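PDB 4BR6: superoxide dismutase from Chaetomium thermophilum, which catalyses the manganese-dependent dismutation of superoxide to hydrogen peroxide and dioxygen, and so probably removes radicals that are toxic to the cell. Local coordinates for residues T3-K8 with L76-L81; S40-T45 with P62-H67; A116-I121 with G125-A130; M157-W162 with E179-V184. All coordinates share one frame; numbering follows the deposited sequence.

Interaction 1. Residues T3-K8 with L76-L81; sequences TLPDLK and LFWENL
Leu-7 lays a methyl group on the indole of Trp-78, so that the extended N-terminal segment 3-8 runs against the C-terminal end of helix 61-79 in the alpha-hairpin domain of iron/manganese superoxide dismutases. The apolar part is chiefly a CH-pi contact. CD2 of Leu-7 stands over the five-membered ring of Trp-78, 3.8 Å from its centroid and 23° off the normal. It is displaced toward the rim, and its nearest ring atom is CG of Trp-78, at 3.5 Å. Because chi2 of Leu-7 is 180°, CD1 continues the chain outward while the CD2 branch turns to the indole; a leucine thus offers one methyl to a broad, flat partner. Pro-5 adds a looser touch at the ring's edge, its CG 4.5 Å from CD1 of Trp-78. The polar edge of the indole is used elsewhere: NE1 bonds His-31 on helix 20-50, and the ring packs edge-to-face on the manganese ligand His-26, which puts Trp-78 in the second shell of the metal.

The polar part passes through a water. NZ of Lys-8 is 4.4 Å from the carbonyl O of Glu-79, and water 1 bridges the interval. A long, flexible lysine suits this surface position, and its positive charge probably favours the helix end, whose last carbonyls carry partial negative charge. The carboxylate of Glu-79 turns instead to Arg-193, in a salt bridge. Water 1 accepts from Lys-8 NZ at 2.8 Å and donates to two oxygens, Glu-79 O at 2.7 Å and Leu-81 O at 3.2 Å.

Interaction 2. Residues S40-T45 with P62-H67; sequences SALEAT and PLLNFH
Helical segments 40-45 and 62-67, which meet at Ala-41 and Leu-64, run nearly antiparallel, their axes 9.2 Å apart at closest approach and at 152° to each other, as the two long arms of the alpha-hairpin domain. The CA atoms of Ala-41 and Leu-64 come within 5.6 Å, and the small alanine suits so close an approach of the two backbones. CB of Ala-41 points at the opposite backbone, 4.1 Å from N of Leu-64, and also lies 4.5 Å from CB of Leu-63. Beside it the two leucines reach across obliquely and touch through one methyl each, Leu-42 CD2 to Leu-64 CD1 at 4.1 Å. Leu-64 sends its CG opposite the backbone N (chi1 175°), which carries CD1 into this seam. The seam is covered further by a second subunit: Leu-42 packs on Glu-49 and Leu-64 on Ala-57 of that neighbouring chain. Within helix 20-50, the hydroxyl of Thr-45 is bonded to its own helix. Thr-45 OG1 donates to O of Ala-41 at 3.0 Å, on the face of that carbonyl's plane opposite the one used by Thr-45 N.

Interaction 3. Residues A116-I121 with G125-A130; sequences AALTGI and GWAWLA
Leu-118 presses a methyl onto the side chain of Ala-127, where the end of helix 107-119 packs on the central strand of the three-stranded antiparallel sheet in the C-terminal domain. CD2 of Leu-118 lies 3.3 Å from CB of Ala-127, tighter than usual for two carbons, and a side chain as small as alanine's suits so close an approach. Ile-121, just past the helix, makes the second touch and splits it between its branches. Its CG1 is anti to the carbonyl carbon (chi1 -66°) and chi2 (169°) extends the chain, so that together they carry CD1 to within 3.8 Å of O of Trp-126, while CG2 rests 3.9 Å from N of Gly-125. Glycine fits beneath that methyl, since a CB on Gly-125 would fall 2.9 Å from CG2 of Ile-121. An alanine in place of Ile-121 would remove both branches and is likely to open a gap over Gly-125 and the Trp-126 carbonyl.

In the next layer, Leu-118 also packs on Ile-159 of strand 153-160, Ile-121 touches Thr-142 of strand 138-144, and both reach Ala-161 just past the first of these strands, so the contact spreads to both neighbours of the central strand. Trp-126 and Trp-128 leave the strand on the side away from segment 116-121. The side chain of Trp-126 comes within about 4 Å of the manganese at its nearest atom, meets the ligand His-74 edge-to-face and bonds Gln-146 through NE1. Over one face of its ring stands CZ2 of Trp-128, 3.7 Å above the plane.

Interaction 4. Residues M157-W162 with E179-V184; sequences MGIDAW and EAIWNV. With MN3 (manganese (III) ion), chain I.
The manganese site and the hydrophobic core meet on strand 153-160, where Ile-159 packs on Ile-181 and Trp-182 while its neighbour Asp-160 binds the metal. CD1 of Ile-159 stands over one face of the Trp-182 indole, 4.0 Å from CZ2, the side chains crossing at about a right angle. Branched isoleucine suits the place: the longer arm of Ile-159 ends in CD1, which meets both Trp-182 and CG2 of Ile-181, while its short CG2 branch meets CD1 of Ile-181 at 4.0 Å as the two slide past each other. Met-157, bent at chi2 and chi3, brings its CE obliquely to CH2 of Trp-182, also at 4.0 Å; its flexible thioether lets it follow the ring. Trp-182 keeps its polar NE1 on Asn-115 of helix 107-119, which helps to fix how the indole is turned.

At the strand's end Asp-160 OD2 binds the manganese at 2.2 Å, and His-26, His-74 and His-164 supply the protein's other ligands. Water 2, 2.5 Å from the manganese and over a face of the Trp-162 ring, completes the five ligands. The second carboxylate oxygen, OD1 of Asp-160, accepts from N of Trp-162 at 3.1 Å, forming an Asx turn; the donor comes from above the carboxylate plane, 50° out of it. One oxygen given to metal and the other to backbone implies a carboxylate restrained in rotation, on a strand seated in an apolar core.

The manganese lies where the alpha-hairpin and C-terminal domains meet. Interactions 1, 3 and 4 each hold a residue that binds it or lies near it (Trp-78, Trp-126 and Asp-160), whereas interaction 2 lies further out along the hairpin. Interactions 1 and 2 share helix 61-79, their centres 21 Å apart. Interaction 1 joins interaction 4 across the domains, 14 Å between centres, through a probable hydrogen bond from Gly-158 N to Asn-80 OD1 (3.1 Å). Interactions 3 and 4, 10 Å apart at their centres, sit on neighbouring strands, tied by Ala-161 N to Gly-125 O at 2.8 Å. Even from interaction 2, Phe-66 CE1 touches Trp-162 CH2 at 3.8 Å, beside the active site.

Interaction 1. Residues T3-K8 with L76-L81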
loop_
_atom_site.group_PDB
_atom_site.type_symbol
_atom_site.label_atom_id
_atom_site.label_comp_id
_atom_site.label_asym_id
_atom_site.label_seq_id
_atom_site.Cartn_x
_atom_site.Cartn_y
_atom_site.Cartn_z
ATOM N N THR B 3 -14.097 18.089 -17.166
ATOM C CA THR B 3 -14.926 17.561 -18.250
ATOM C C THR B 3 -14.248 16.369 -18.923
ATOM O O THR B 3 -13.022 16.285 -18.963
ATOM C CB THR B 3 -15.201 18.647 -19.321
ATOM O OG1 THR B 3 -13.979 19.010 -19.963
ATOM C CG2 THR B 3 -15.813 19.865 -18.691
ATOM N N LEU B 4 -15.049 15.447 -19.446
ATOM C CA LEU B 4 -14.529 14.323 -20.211
ATOM C C LEU B 4 -14.093 14.847 -21.570
ATOM O O LEU B 4 -14.912 15.424 -22.292
ATOM C CB LEU B 4 -15.624 13.276 -20.419
ATOM C CG LEU B 4 -15.262 12.047 -21.252
ATOM C CD1 LEU B 4 -14.465 11.075 -20.424
ATOM C CD2 LEU B 4 -16.517 11.389 -21.801
ATOM N N PRO B 5 -12.815 14.646 -21.938
ATOM C CA PRO B 5 -12.403 15.072 -23.275
ATOM C C PRO B 5 -12.987 14.139 -24.336
ATOM O O PRO B 5 -13.170 12.955 -24.059
ATOM C CB PRO B 5 -10.877 14.953 -23.219
ATOM C CG PRO B 5 -10.625 13.860 -22.216
ATOM C CD PRO B 5 -11.744 13.923 -21.223
ATOM N N ASP B 6 -13.300 14.656 -25.520
ATOM C CA ASP B 6 -13.681 13.801 -26.634
ATOM C C ASP B 6 -12.430 13.147 -27.199
ATOM O O ASP B 6 -11.342 13.698 -27.088
ATOM C CB ASP B 6 -14.338 14.616 -27.750
ATOM C CG ASP B 6 -15.780 14.970 -27.457
ATOM O OD1 ASP B 6 -16.439 14.279 -26.656
ATOM O OD2 ASP B 6 -16.259 15.948 -28.054
ATOM N N LEU B 7 -12.585 11.978 -27.809
ATOM C CA LEU B 7 -11.514 11.386 -28.585
ATOM C C LEU B 7 -11.339 12.168 -29.895
ATOM O O LEU B 7 -12.223 12.927 -30.298
ATOM C CB LEU B 7 -11.840 9.930 -28.886
ATOM C CG LEU B 7 -12.118 9.031 -27.680
ATOM C CD1 LEU B 7 -12.429 7.648 -28.158
ATOM C CD2 LEU B 7 -10.931 9.015 -26.727
ATOM N N LYS B 8 -10.191 11.972 -30.541
ATOM C CA LYS B 8 -9.865 12.611 -31.811
ATOM C C LYS B 8 -10.219 11.698 -32.989
ATOM O O LYS B 8 -9.953 12.024 -34.146
ATOM C CB LYS B 8 -8.378 12.978 -31.841
ATOM C CG LYS B 8 -7.980 13.987 -30.768
ATOM C CD LYS B 8 -6.578 14.555 -30.967
ATOM C CE LYS B 8 -5.497 13.480 -30.901
ATOM N NZ LYS B 8 -4.131 14.051 -30.657
ATOM N N LEU B 76 -4.317 11.427 -20.732
ATOM C CA LEU B 76 -3.063 11.191 -21.439
ATOM C C LEU B 76 -3.104 9.931 -22.310
ATOM O O LEU B 76 -2.541 9.920 -23.394
ATOM C CB LEU B 76 -1.903 11.071 -20.459
ATOM C CG LEU B 76 -1.564 12.311 -19.641
ATOM C CD1 LEU B 76 -0.420 11.964 -18.702
ATOM C CD2 LEU B 76 -1.197 13.481 -20.511
ATOM N N PHE B 77 -3.752 8.874 -21.822
ATOM C CA PHE B 77 -3.867 7.618 -22.569
ATOM C C PHE B 77 -4.473 7.850 -23.965
ATOM O O PHE B 77 -3.888 7.463 -24.968
ATOM C CB PHE B 77 -4.717 6.604 -21.789
ATOM C CG PHE B 77 -4.670 5.195 -22.337
ATOM C CD1 PHE B 77 -3.479 4.620 -22.761
ATOM C CD2 PHE B 77 -5.824 4.424 -22.393
ATOM C CE1 PHE B 77 -3.454 3.330 -23.246
ATOM C CE2 PHE B 77 -5.788 3.126 -22.881
ATOM C CZ PHE B 77 -4.612 2.585 -23.299
ATOM N N TRP B 78 -5.635 8.494 -24.029
ATOM C CA TRP B 78 -6.283 8.731 -25.309
ATOM C C TRP B 78 -5.382 9.516 -26.246
ATOM O O TRP B 78 -5.342 9.253 -27.452
ATOM C CB TRP B 78 -7.583 9.512 -25.141
ATOM C CG TRP B 78 -8.533 8.992 -24.129
ATOM C CD1 TRP B 78 -9.248 9.737 -23.266
ATOM C CD2 TRP B 78 -8.890 7.624 -23.876
ATOM N NE1 TRP B 78 -10.018 8.937 -22.482
ATOM C CE2 TRP B 78 -9.817 7.632 -22.828
ATOM C CE3 TRP B 78 -8.508 6.402 -24.418
ATOM C CZ2 TRP B 78 -10.377 6.470 -22.315
ATOM C CZ3 TRP B 78 -9.068 5.248 -23.911
ATOM C CH2 TRP B 78 -9.990 5.290 -22.872
ATOM N N GLU B 79 -4.673 10.488 -25.679
ATOM C CA GLU B 79 -3.784 11.344 -26.446
ATOM C C GLU B 79 -2.626 10.585 -27.067
ATOM O O GLU B 79 -2.155 10.979 -28.137
ATOM C CB GLU B 79 -3.211 12.440 -25.560
ATOM C CG GLU B 79 -4.199 13.465 -25.099
ATOM C CD GLU B 79 -3.518 14.537 -24.270
ATOM O OE1 GLU B 79 -2.305 14.383 -23.994
ATOM O OE2 GLU B 79 -4.178 15.524 -23.892
ATOM N N ASN B 80 -2.144 9.525 -26.405
ATOM C CA ASN B 80 -1.043 8.736 -26.990
ATOM C C ASN B 80 -1.521 7.467 -27.696
ATOM O O ASN B 80 -0.795 6.492 -27.819
ATOM C CB ASN B 80 0.175 8.509 -26.037
ATOM C CG ASN B 80 -0.091 7.538 -24.871
ATOM O OD1 ASN B 80 0.101 7.896 -23.705
ATOM N ND2 ASN B 80 -0.457 6.294 -25.182
ATOM N N LEU B 81 -2.760 7.525 -28.178
ATOM C CA LEU B 81 -3.332 6.482 -29.018
ATOM C C LEU B 81 -3.800 7.135 -30.322
ATOM O O LEU B 81 -4.334 8.245 -30.313
ATOM C CB LEU B 81 -4.526 5.789 -28.346
ATOM C CG LEU B 81 -4.279 4.845 -27.163
ATOM C CD1 LEU B 81 -5.590 4.350 -26.618
ATOM C CD2 LEU B 81 -3.394 3.660 -27.541
HETATM O O HOH W 1 -3.336 11.324 -30.515
#

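Interaction 2. Residues S40-T45 with P62-H67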
loop_
_atom_site.group_PDB
_atom_site.type_symbol
_atom_site.label_atom_id
_atom_site.label_comp_id
_atom_site.label_asym_id
_atom_site.label_seq_id
_atom_site.Cartn_x
_atom_site.Cartn_y
_atom_site.Cartn_z
ATOM N N SER B 40 -17.076 15.737 -7.713
ATOM C CA SER B 40 -17.759 15.438 -6.452
ATOM C C SER B 40 -16.825 15.525 -5.239
ATOM O O SER B 40 -17.182 16.082 -4.201
ATOM C CB SER B 40 -18.381 14.048 -6.503
ATOM O OG SER B 40 -18.739 13.609 -5.202
ATOM N N ALA B 41 -15.625 14.973 -5.383
ATOM C CA ALA B 41 -14.611 15.035 -4.338
ATOM C C ALA B 41 -14.231 16.478 -4.046
ATOM O O ALA B 41 -14.107 16.868 -2.890
ATOM C CB ALA B 41 -13.365 14.232 -4.749
ATOM N N LEU B 42 -14.031 17.265 -5.099
ATOM C CA LEU B 42 -13.603 18.655 -4.950
ATOM C C LEU B 42 -14.703 19.544 -4.358
ATOM O O LEU B 42 -14.410 20.450 -3.578
ATOM C CB LEU B 42 -13.109 19.215 -6.285
ATOM C CG LEU B 42 -11.683 18.789 -6.661
ATOM C CD1 LEU B 42 -11.348 19.225 -8.057
ATOM C CD2 LEU B 42 -10.639 19.339 -5.684
ATOM N N GLU B 43 -15.957 19.275 -4.717
ATOM C CA GLU B 43 -17.100 19.992 -4.151
ATOM C C GLU B 43 -17.261 19.665 -2.674
ATOM O O GLU B 43 -17.425 20.554 -1.835
ATOM C CB GLU B 43 -18.384 19.620 -4.891
ATOM C CG GLU B 43 -18.582 20.365 -6.197
ATOM C CD GLU B 43 -19.627 19.738 -7.108
ATOM O OE1 GLU B 43 -20.597 19.129 -6.597
ATOM O OE2 GLU B 43 -19.468 19.864 -8.343
ATOM N N ALA B 44 -17.198 18.380 -2.357
ATOM C CA ALA B 44 -17.354 17.933 -0.984
ATOM C C ALA B 44 -16.226 18.472 -0.087
ATOM O O ALA B 44 -16.452 18.752 1.091
ATOM C CB ALA B 44 -17.415 16.423 -0.932
ATOM N N THR B 45 -15.023 18.615 -0.646
ATOM C CA THR B 45 -13.876 19.165 0.086
ATOM C C THR B 45 -14.053 20.647 0.438
ATOM O O THR B 45 -13.699 21.078 1.536
ATOM C CB THR B 45 -12.540 19.036 -0.722
ATOM O OG1 THR B 45 -12.148 17.657 -0.809
ATOM C CG2 THR B 45 -11.401 19.845 -0.061
ATOM N N PRO B 62 -8.605 9.912 -0.367
ATOM C CA PRO B 62 -8.576 8.732 -1.253
ATOM C C PRO B 62 -9.351 8.893 -2.565
ATOM O O PRO B 62 -8.821 8.562 -3.627
ATOM C CB PRO B 62 -9.229 7.643 -0.398
ATOM C CG PRO B 62 -8.897 8.026 1.002
ATOM C CD PRO B 62 -8.956 9.538 1.015
ATOM N N LEU B 63 -10.579 9.390 -2.496
ATOM C CA LEU B 63 -11.371 9.638 -3.698
ATOM C C LEU B 63 -10.780 10.707 -4.620
ATOM O O LEU B 63 -10.894 10.605 -5.839
ATOM C CB LEU B 63 -12.793 10.017 -3.311
ATOM C CG LEU B 63 -13.623 8.853 -2.772
ATOM C CD1 LEU B 63 -14.813 9.354 -1.951
ATOM C CD2 LEU B 63 -14.088 7.949 -3.928
ATOM N N LEU B 64 -10.168 11.739 -4.053
ATOM C CA LEU B 64 -9.508 12.757 -4.865
ATOM C C LEU B 64 -8.321 12.150 -5.617
ATOM O O LEU B 64 -8.122 12.408 -6.814
ATOM C CB LEU B 64 -9.020 13.930 -4.015
ATOM C CG LEU B 64 -8.204 14.983 -4.791
ATOM C CD1 LEU B 64 -9.012 15.611 -5.946
ATOM C CD2 LEU B 64 -7.679 16.058 -3.845
ATOM N N ASN B 65 -7.542 11.332 -4.916
ATOM C CA ASN B 65 -6.416 10.631 -5.532
ATOM C C ASN B 65 -6.894 9.715 -6.638
ATOM O O ASN B 65 -6.386 9.760 -7.762
ATOM C CB ASN B 65 -5.643 9.826 -4.474
ATOM C CG ASN B 65 -4.453 9.059 -5.056
ATOM O OD1 ASN B 65 -3.428 9.642 -5.392
ATOM N ND2 ASN B 65 -4.578 7.743 -5.137
ATOM N N PHE B 66 -7.886 8.891 -6.315
ATOM C CA PHE B 66 -8.357 7.852 -7.226
ATOM C C PHE B 66 -8.995 8.443 -8.478
ATOM O O PHE B 66 -8.609 8.103 -9.607
ATOM C CB PHE B 66 -9.358 6.939 -6.507
ATOM C CG PHE B 66 -9.879 5.803 -7.354
ATOM C CD1 PHE B 66 -9.036 4.824 -7.842
ATOM C CD2 PHE B 66 -11.229 5.703 -7.635
ATOM C CE1 PHE B 66 -9.522 3.789 -8.609
ATOM C CE2 PHE B 66 -11.721 4.656 -8.405
ATOM C CZ PHE B 66 -10.867 3.704 -8.889
ATOM N N HIS B 67 -9.972 9.323 -8.274
ATOM C CA HIS B 67 -10.694 9.936 -9.380
ATOM C C HIS B 67 -9.852 10.989 -10.069
ATOM O O HIS B 67 -9.925 11.149 -11.281
ATOM C CB HIS B 67 -11.995 10.549 -8.883
ATOM C CG HIS B 67 -13.003 9.531 -8.471
ATOM N ND1 HIS B 67 -13.471 8.561 -9.328
ATOM C CD2 HIS B 67 -13.603 9.302 -7.280
ATOM C CE1 HIS B 67 -14.333 7.789 -8.687
ATOM N NE2 HIS B 67 -14.431 8.220 -7.445
#

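Interaction 3. Residues A116-I121 with G125-A130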
loop_
_atom_site.group_PDB
_atom_site.type_symbol
_atom_site.label_atom_id
_atom_site.label_comp_id
_atom_site.label_asym_id
_atom_site.label_seq_id
_atom_site.Cartn_x
_atom_site.Cartn_y
_atom_site.Cartn_z
ATOM N N ALA B 116 7.211 -6.426 -20.223
ATOM C CA ALA B 116 7.439 -7.184 -19.000
ATOM C C ALA B 116 6.860 -6.459 -17.786
ATOM O O ALA B 116 6.212 -7.070 -16.938
ATOM C CB ALA B 116 8.922 -7.434 -18.803
ATOM N N ALA B 117 7.106 -5.155 -17.699
ATOM C CA ALA B 117 6.613 -4.353 -16.587
ATOM C C ALA B 117 5.100 -4.416 -16.505
ATOM O O ALA B 117 4.543 -4.473 -15.421
ATOM C CB ALA B 117 7.050 -2.921 -16.741
ATOM N N LEU B 118 4.440 -4.400 -17.657
ATOM C CA LEU B 118 2.988 -4.477 -17.699
ATOM C C LEU B 118 2.549 -5.843 -17.199
ATOM O O LEU B 118 1.592 -5.956 -16.422
ATOM C CB LEU B 118 2.493 -4.250 -19.122
ATOM C CG LEU B 118 2.618 -2.824 -19.667
ATOM C CD1 LEU B 118 2.681 -2.867 -21.193
ATOM C CD2 LEU B 118 1.451 -1.920 -19.184
ATOM N N THR B 119 3.269 -6.873 -17.646
ATOM C CA THR B 119 2.982 -8.270 -17.300
ATOM C C THR B 119 3.172 -8.551 -15.814
ATOM O O THR B 119 2.536 -9.442 -15.270
ATOM C CB THR B 119 3.883 -9.248 -18.121
ATOM O OG1 THR B 119 3.365 -9.378 -19.451
ATOM C CG2 THR B 119 3.940 -10.634 -17.490
ATOM N N GLY B 120 4.059 -7.799 -15.170
ATOM C CA GLY B 120 4.380 -8.009 -13.771
ATOM C C GLY B 120 3.510 -7.210 -12.815
ATOM O O GLY B 120 3.662 -7.315 -11.599
ATOM N N ILE B 121 2.593 -6.409 -13.348
ATOM C CA ILE B 121 1.679 -5.651 -12.496
ATOM C C ILE B 121 0.708 -6.641 -11.866
ATOM O O ILE B 121 0.099 -7.449 -12.566
ATOM C CB ILE B 121 0.901 -4.546 -13.273
ATOM C CG1 ILE B 121 1.874 -3.468 -13.778
ATOM C CG2 ILE B 121 -0.185 -3.909 -12.397
ATOM C CD1 ILE B 121 1.271 -2.498 -14.760
ATOM N N GLY B 125 -3.331 -1.537 -12.658
ATOM C CA GLY B 125 -2.265 -0.564 -12.697
ATOM C C GLY B 125 -1.925 -0.090 -14.091
ATOM O O GLY B 125 -2.595 -0.440 -15.059
ATOM N N TRP B 126 -0.871 0.713 -14.173
ATOM C CA TRP B 126 -0.475 1.370 -15.393
ATOM C C TRP B 126 1.022 1.231 -15.503
ATOM O O TRP B 126 1.713 1.268 -14.489
ATOM C CB TRP B 126 -0.765 2.866 -15.294
ATOM C CG TRP B 126 -2.195 3.259 -15.425
ATOM C CD1 TRP B 126 -3.142 3.241 -14.450
ATOM C CD2 TRP B 126 -2.841 3.752 -16.602
ATOM N NE1 TRP B 126 -4.344 3.683 -14.948
ATOM C CE2 TRP B 126 -4.185 4.000 -16.267
ATOM C CE3 TRP B 126 -2.415 4.008 -17.902
ATOM C CZ2 TRP B 126 -5.097 4.492 -17.183
ATOM C CZ3 TRP B 126 -3.326 4.493 -18.808
ATOM C CH2 TRP B 126 -4.649 4.732 -18.445
ATOM N N ALA B 127 1.529 1.117 -16.726
ATOM C CA ALA B 127 2.963 1.315 -16.966
ATOM C C ALA B 127 3.155 2.568 -17.819
ATOM O O ALA B 127 2.337 2.871 -18.700
ATOM C CB ALA B 127 3.605 0.096 -17.636
ATOM N N TRP B 128 4.243 3.286 -17.538
ATOM C CA TRP B 128 4.560 4.540 -18.197
ATOM C C TRP B 128 6.010 4.565 -18.611
ATOM O O TRP B 128 6.869 4.075 -17.886
ATOM C CB TRP B 128 4.344 5.710 -17.251
ATOM C CG TRP B 128 2.925 5.861 -16.789
ATOM C CD1 TRP B 128 2.327 5.232 -15.747
ATOM C CD2 TRP B 128 1.929 6.701 -17.379
ATOM N NE1 TRP B 128 1.015 5.630 -15.641
ATOM C CE2 TRP B 128 0.748 6.528 -16.635
ATOM C CE3 TRP B 128 1.922 7.577 -18.465
ATOM C CZ2 TRP B 128 -0.424 7.199 -16.942
ATOM C CZ3 TRP B 128 0.756 8.246 -18.767
ATOM C CH2 TRP B 128 -0.398 8.053 -18.010
ATOM N N LEU B 129 6.267 5.130 -19.787
ATOM C CA LEU B 129 7.562 5.703 -20.101
ATOM C C LEU B 129 7.550 7.101 -19.484
ATOM O O LEU B 129 6.664 7.905 -19.782
ATOM C CB LEU B 129 7.745 5.817 -21.616
ATOM C CG LEU B 129 8.955 6.617 -22.112
ATOM C CD1 LEU B 129 10.257 6.011 -21.606
ATOM C CD2 LEU B 129 8.937 6.685 -23.628
ATOM N N ALA B 130 8.504 7.406 -18.615
ATOM C CA ALA B 130 8.525 8.710 -17.962
ATOM C C ALA B 130 9.903 9.344 -18.064
ATOM O O ALA B 130 10.892 8.650 -18.270
ATOM C CB ALA B 130 8.098 8.601 -16.518
#

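Interaction 4. Residues M157-W162 with E179-V184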
loop_
_atom_site.group_PDB
_atom_site.type_symbol
_atom_site.label_atom_id
_atom_site.label_comp_id
_atom_site.label_asym_id
_atom_site.label_seq_id
_atom_site.Cartn_x
_atom_site.Cartn_y
_atom_site.Cartn_z
ATOM N N MET B 157 4.317 8.444 -22.062
ATOM C CA MET B 157 3.573 7.441 -22.803
ATOM C C MET B 157 3.073 6.400 -21.817
ATOM O O MET B 157 3.871 5.771 -21.141
ATOM C CB MET B 157 4.479 6.799 -23.856
ATOM C CG MET B 157 3.750 5.973 -24.898
ATOM S SD MET B 157 3.060 4.441 -24.243
ATOM C CE MET B 157 4.536 3.410 -24.115
ATOM N N GLY B 158 1.757 6.234 -21.734
ATOM C CA GLY B 158 1.161 5.284 -20.814
ATOM C C GLY B 158 0.414 4.163 -21.508
ATOM O O GLY B 158 -0.132 4.349 -22.595
ATOM N N ILE B 159 0.434 2.989 -20.878
ATOM C CA ILE B 159 -0.397 1.858 -21.260
ATOM C C ILE B 159 -1.166 1.356 -20.036
ATOM O O ILE B 159 -0.579 1.000 -19.011
ATOM C CB ILE B 159 0.448 0.706 -21.829
ATOM C CG1 ILE B 159 1.197 1.197 -23.076
ATOM C CG2 ILE B 159 -0.438 -0.489 -22.156
ATOM C CD1 ILE B 159 2.193 0.207 -23.696
ATOM N N ASP B 160 -2.487 1.349 -20.158
ATOM C CA ASP B 160 -3.400 0.951 -19.096
ATOM C C ASP B 160 -3.421 -0.566 -18.965
ATOM O O ASP B 160 -3.600 -1.262 -19.963
ATOM C CB ASP B 160 -4.777 1.429 -19.501
ATOM C CG ASP B 160 -5.812 1.228 -18.442
ATOM O OD1 ASP B 160 -5.522 0.764 -17.319
ATOM O OD2 ASP B 160 -6.943 1.569 -18.766
ATOM N N ALA B 161 -3.256 -1.075 -17.744
ATOM C CA ALA B 161 -3.169 -2.522 -17.526
ATOM C C ALA B 161 -4.307 -3.064 -16.685
ATOM O O ALA B 161 -4.290 -4.231 -16.327
ATOM C CB ALA B 161 -1.815 -2.911 -16.898
ATOM N N TRP B 162 -5.289 -2.221 -16.363
ATOM C CA TRP B 162 -6.521 -2.696 -15.750
ATOM C C TRP B 162 -7.162 -3.677 -16.723
ATOM O O TRP B 162 -7.017 -3.532 -17.927
ATOM C CB TRP B 162 -7.513 -1.555 -15.501
ATOM C CG TRP B 162 -7.170 -0.620 -14.374
ATOM C CD1 TRP B 162 -6.028 0.108 -14.220
ATOM C CD2 TRP B 162 -8.005 -0.291 -13.256
ATOM N NE1 TRP B 162 -6.092 0.848 -13.069
ATOM C CE2 TRP B 162 -7.298 0.626 -12.465
ATOM C CE3 TRP B 162 -9.278 -0.699 -12.852
ATOM C CZ2 TRP B 162 -7.820 1.146 -11.277
ATOM C CZ3 TRP B 162 -9.792 -0.177 -11.669
ATOM C CH2 TRP B 162 -9.069 0.735 -10.905
ATOM N N GLU B 179 1.171 -6.674 -26.555
ATOM C CA GLU B 179 1.903 -6.716 -27.823
ATOM C C GLU B 179 1.173 -5.932 -28.914
ATOM O O GLU B 179 1.790 -5.170 -29.657
ATOM C CB GLU B 179 2.099 -8.157 -28.283
ATOM C CG GLU B 179 2.787 -8.300 -29.630
ATOM C CD GLU B 179 4.255 -7.905 -29.597
ATOM O OE1 GLU B 179 4.785 -7.658 -28.494
ATOM O OE2 GLU B 179 4.886 -7.850 -30.676
ATOM N N ALA B 180 -0.140 -6.132 -29.003
ATOM C CA ALA B 180 -0.958 -5.489 -30.021
ATOM C C ALA B 180 -0.985 -3.949 -29.918
ATOM O O ALA B 180 -0.988 -3.263 -30.941
ATOM C CB ALA B 180 -2.388 -6.048 -29.983
ATOM N N ILE B 181 -0.992 -3.400 -28.705
ATOM C CA ILE B 181 -1.262 -1.965 -28.543
ATOM C C ILE B 181 -0.195 -1.068 -29.175
ATOM O O ILE B 181 -0.460 0.078 -29.515
ATOM C CB ILE B 181 -1.444 -1.575 -27.049
ATOM C CG1 ILE B 181 -2.003 -0.149 -26.921
ATOM C CG2 ILE B 181 -0.125 -1.727 -26.303
ATOM C CD1 ILE B 181 -2.499 0.196 -25.519
ATOM N N TRP B 182 1.015 -1.583 -29.320
ATOM C CA TRP B 182 2.090 -0.793 -29.908
ATOM C C TRP B 182 1.738 -0.321 -31.308
ATOM O O TRP B 182 2.285 0.666 -31.783
ATOM C CB TRP B 182 3.400 -1.584 -29.919
ATOM C CG TRP B 182 3.846 -1.894 -28.522
ATOM C CD1 TRP B 182 3.527 -2.992 -27.801
ATOM C CD2 TRP B 182 4.648 -1.069 -27.666
ATOM N NE1 TRP B 182 4.084 -2.920 -26.551
ATOM C CE2 TRP B 182 4.776 -1.745 -26.441
ATOM C CE3 TRP B 182 5.262 0.174 -27.816
ATOM C CZ2 TRP B 182 5.509 -1.232 -25.376
ATOM C CZ3 TRP B 182 5.986 0.687 -26.753
ATOM C CH2 TRP B 182 6.104 -0.018 -25.550
ATOM N N ASN B 183 0.813 -1.027 -31.958
ATOM C CA ASN B 183 0.366 -0.662 -33.296
ATOM C C ASN B 183 -0.454 0.611 -33.360
ATOM O O ASN B 183 -0.658 1.156 -34.449
ATOM C CB ASN B 183 -0.450 -1.788 -33.917
ATOM C CG ASN B 183 0.403 -2.959 -34.303
ATOM O OD1 ASN B 183 1.111 -2.914 -35.311
ATOM N ND2 ASN B 183 0.358 -4.011 -33.502
ATOM N N VAL B 184 -0.922 1.073 -32.204
ATOM C CA VAL B 184 -1.760 2.265 -32.138
ATOM C C VAL B 184 -1.245 3.325 -31.152
ATOM O O VAL B 184 -2.007 4.188 -30.740
ATOM C CB VAL B 184 -3.245 1.904 -31.802
ATOM C CG1 VAL B 184 -3.910 1.188 -32.987
ATOM C CG2 VAL B 184 -3.334 1.050 -30.549
HETATM MN MN MN3 I . -8.629 2.381 -17.629
HETATM O O HOH W 2 -8.395 2.179 -15.128
#